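Local atomic coordinates of biuret hydrolase (Pseudomonas sp., PDB entry 6C62), a protein that hydrolyses 1-carboxybiuret to urea-1,3-dicarboxylate and ammonia, a step in the breakdown of the herbicide atrazine. Residues V276-G284 and A443-I452. Residues are numbered along the deposited sequence; the frame is centred on the assembly and turned at random.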
loop_
_atom_site.group_PDB
_atom_site.type_symbol
_atom_site.label_atom_id
_atom_site.label_comp_id
_atom_site.label_asym_id
_atom_site.label_seq_id
_atom_site.Cartn_x
_atom_site.Cartn_y
_atom_site.Cartn_z
ATOM N N VAL A 276 -28.177 -1.041 22.556
ATOM C CA VAL A 276 -26.945 -0.426 23.054
ATOM C C VAL A 276 -27.137 0.011 24.517
ATOM O O VAL A 276 -26.273 -0.226 25.378
ATOM C CB VAL A 276 -26.502 0.758 22.167
ATOM C CG1 VAL A 276 -25.459 1.666 22.883
ATOM C CG2 VAL A 276 -25.946 0.230 20.862
ATOM N N ASP A 277 -28.279 0.639 24.781
ATOM C CA ASP A 277 -28.614 1.113 26.152
ATOM C C ASP A 277 -28.567 0.014 27.177
ATOM O O ASP A 277 -27.949 0.188 28.228
ATOM C CB ASP A 277 -29.998 1.713 26.161
ATOM C CG ASP A 277 -30.020 3.098 25.515
ATOM O OD1 ASP A 277 -28.929 3.691 25.302
ATOM O OD2 ASP A 277 -31.136 3.600 25.214
ATOM N N VAL A 278 -29.166 -1.138 26.881
ATOM C CA VAL A 278 -29.128 -2.231 27.864
ATOM C C VAL A 278 -27.761 -2.833 27.995
ATOM O O VAL A 278 -27.347 -3.176 29.117
ATOM C CB VAL A 278 -30.167 -3.362 27.611
ATOM C CG1 VAL A 278 -29.987 -4.472 28.636
ATOM C CG2 VAL A 278 -31.570 -2.775 27.697
ATOM N N ALA A 279 -27.034 -2.956 26.886
ATOM C CA ALA A 279 -25.637 -3.457 26.964
ATOM C C ALA A 279 -24.751 -2.495 27.792
ATOM O O ALA A 279 -23.980 -2.926 28.627
ATOM C CB ALA A 279 -25.059 -3.688 25.573
ATOM N N ALA A 280 -24.892 -1.204 27.543
ATOM C CA ALA A 280 -24.172 -0.127 28.282
ATOM C C ALA A 280 -24.419 -0.168 29.802
ATOM O O ALA A 280 -23.468 -0.139 30.601
ATOM C CB ALA A 280 -24.585 1.240 27.719
ATOM N N LEU A 281 -25.696 -0.264 30.177
ATOM C CA LEU A 281 -26.090 -0.436 31.598
ATOM C C LEU A 281 -25.436 -1.652 32.230
ATOM O O LEU A 281 -24.836 -1.553 33.308
ATOM C CB LEU A 281 -27.612 -0.538 31.747
ATOM C CG LEU A 281 -28.263 -0.617 33.146
ATOM C CD1 LEU A 281 -27.670 0.384 34.125
ATOM C CD2 LEU A 281 -29.771 -0.434 32.974
ATOM N N THR A 282 -25.495 -2.789 31.544
ATOM C CA THR A 282 -24.884 -4.007 32.064
ATOM C C THR A 282 -23.382 -3.899 32.218
ATOM O O THR A 282 -22.831 -4.431 33.172
ATOM C CB THR A 282 -25.150 -5.184 31.120
ATOM O OG1 THR A 282 -26.531 -5.176 30.755
ATOM C CG2 THR A 282 -24.760 -6.509 31.770
ATOM N N LEU A 283 -22.718 -3.230 31.262
ATOM C CA LEU A 283 -21.271 -3.048 31.286
ATOM C C LEU A 283 -20.776 -1.835 32.061
ATOM O O LEU A 283 -19.581 -1.603 32.111
ATOM C CB LEU A 283 -20.705 -2.978 29.838
ATOM C CG LEU A 283 -20.931 -4.290 29.051
ATOM C CD1 LEU A 283 -20.604 -4.100 27.589
ATOM C CD2 LEU A 283 -20.089 -5.425 29.577
ATOM N N GLY A 284 -21.678 -1.056 32.648
ATOM C CA GLY A 284 -21.292 0.147 33.395
ATOM C C GLY A 284 -20.721 1.267 32.547
ATOM O O GLY A 284 -19.924 2.051 33.013
ATOM N N ALA A 443 -15.788 -8.715 27.652
ATOM C CA ALA A 443 -17.018 -7.953 27.727
ATOM C C ALA A 443 -18.209 -8.799 27.267
ATOM O O ALA A 443 -19.306 -8.760 27.855
ATOM C CB ALA A 443 -16.934 -6.669 26.906
ATOM N N GLY A 444 -18.002 -9.573 26.203
ATOM C CA GLY A 444 -19.033 -10.483 25.764
ATOM C C GLY A 444 -19.482 -11.474 26.824
ATOM O O GLY A 444 -20.688 -11.750 26.961
ATOM N N LYS A 445 -18.512 -12.016 27.539
ATOM C CA LYS A 445 -18.768 -13.001 28.572
ATOM C C LYS A 445 -19.639 -12.392 29.727
ATOM O O LYS A 445 -20.568 -13.051 30.222
ATOM C CB LYS A 445 -17.459 -13.527 29.118
ATOM C CG LYS A 445 -17.600 -14.610 30.194
ATOM C CD LYS A 445 -18.473 -15.753 29.696
ATOM C CE LYS A 445 -18.128 -17.066 30.396
ATOM N NZ LYS A 445 -18.543 -16.990 31.817
ATOM N N VAL A 446 -19.373 -11.148 30.110
ATOM C CA VAL A 446 -20.228 -10.452 31.069
ATOM C C VAL A 446 -21.653 -10.304 30.527
ATOM O O VAL A 446 -22.620 -10.583 31.262
ATOM C CB VAL A 446 -19.677 -9.070 31.469
ATOM C CG1 VAL A 446 -20.716 -8.258 32.310
ATOM C CG2 VAL A 446 -18.370 -9.241 32.224
ATOM N N LEU A 447 -21.812 -9.938 29.243
ATOM C CA LEU A 447 -23.153 -9.865 28.713
ATOM C C LEU A 447 -23.848 -11.221 28.727
ATOM O O LEU A 447 -25.056 -11.300 28.985
ATOM C CB LEU A 447 -23.213 -9.229 27.318
ATOM C CG LEU A 447 -22.807 -7.757 27.198
ATOM C CD1 LEU A 447 -22.867 -7.301 25.740
ATOM C CD2 LEU A 447 -23.640 -6.815 28.071
ATOM N N GLN A 448 -23.109 -12.278 28.397
ATOM C CA GLN A 448 -23.656 -13.612 28.386
ATOM C C GLN A 448 -24.078 -14.090 29.783
ATOM O O GLN A 448 -25.163 -14.659 29.935
ATOM C CB GLN A 448 -22.669 -14.627 27.783
ATOM C CG GLN A 448 -23.341 -15.965 27.438
ATOM C CD GLN A 448 -22.376 -16.908 26.774
ATOM O OE1 GLN A 448 -22.281 -16.984 25.560
ATOM N NE2 GLN A 448 -21.629 -17.611 27.587
ATOM N N ASP A 449 -23.233 -13.841 30.765
ATOM C CA ASP A 449 -23.496 -14.266 32.169
ATOM C C ASP A 449 -24.757 -13.635 32.758
ATOM O O ASP A 449 -25.457 -14.284 33.487
ATOM C CB ASP A 449 -22.327 -13.930 33.086
ATOM C CG ASP A 449 -21.094 -14.847 32.860
ATOM O OD1 ASP A 449 -21.126 -15.874 32.109
ATOM O OD2 ASP A 449 -20.049 -14.508 33.443
ATOM N N THR A 450 -25.033 -12.382 32.426
ATOM C CA THR A 450 -26.200 -11.707 32.926
ATOM C C THR A 450 -27.436 -12.023 32.112
ATOM O O THR A 450 -28.499 -11.591 32.458
ATOM C CB THR A 450 -25.996 -10.196 32.952
ATOM O OG1 THR A 450 -25.905 -9.706 31.600
ATOM C CG2 THR A 450 -24.724 -9.838 33.756
ATOM N N GLY A 451 -27.326 -12.740 31.000
ATOM C CA GLY A 451 -28.528 -13.120 30.242
ATOM C C GLY A 451 -28.954 -12.114 29.195
ATOM O O GLY A 451 -29.890 -12.389 28.439
ATOM N N ILE A 452 -28.241 -10.982 29.095
ATOM C CA ILE A 452 -28.510 -9.932 28.116
ATOM C C ILE A 452 -28.178 -10.353 26.668
ATOM O O ILE A 452 -28.909 -10.023 25.744
ATOM C CB ILE A 452 -27.714 -8.661 28.448
ATOM C CG1 ILE A 452 -28.202 -8.053 29.793
ATOM C CG2 ILE A 452 -27.826 -7.619 27.334
ATOM C CD1 ILE A 452 -29.692 -7.741 29.824
#
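L283 and L447 cross at about a right angle, with CG of L283 3.8 Å from CD2 of L447. The axes of helix segments 276-283 and 443-449 run at 99° and come within 10.1 Å of each other at their closest. This is the tightly packed, buried part of the contact. CD2 of L283 also reaches CG1 of V446 at 4.0 Å and lies beside A443. L447 CD2 rests against both CB of T282 and CG of L283, while its CD1 faces the CB of A279. Beneath, L430 of the central sheet touches L283, A443 and L447, so both helices pack on the same strand of the amidase fold.

The other side is more open to solvent. There one of two modelled conformers of V278 brings CG1 near CD1 of I452; the closeness is doubtful. T282 and T450 meet tip to tip, CG2 of T282 against OG1 of T450. With OG1 anti to the carbonyl carbon (chi1 -46°), T282 turns its methyl CG2 toward T450 and keeps OG1 beside its own helix. That hydroxyl donates to V278 O at 2.7 Å, and the backbone N of T282 reaches the same oxygen from the opposite face. An alanine at T282 is likely to leave T450 and I452 with a gap beside them and V278 O without its second donor. Each hydroxyl bonds within its own segment, and no hydrogen bond spans the two, so the two segments are held here mainly by van der Waals packing.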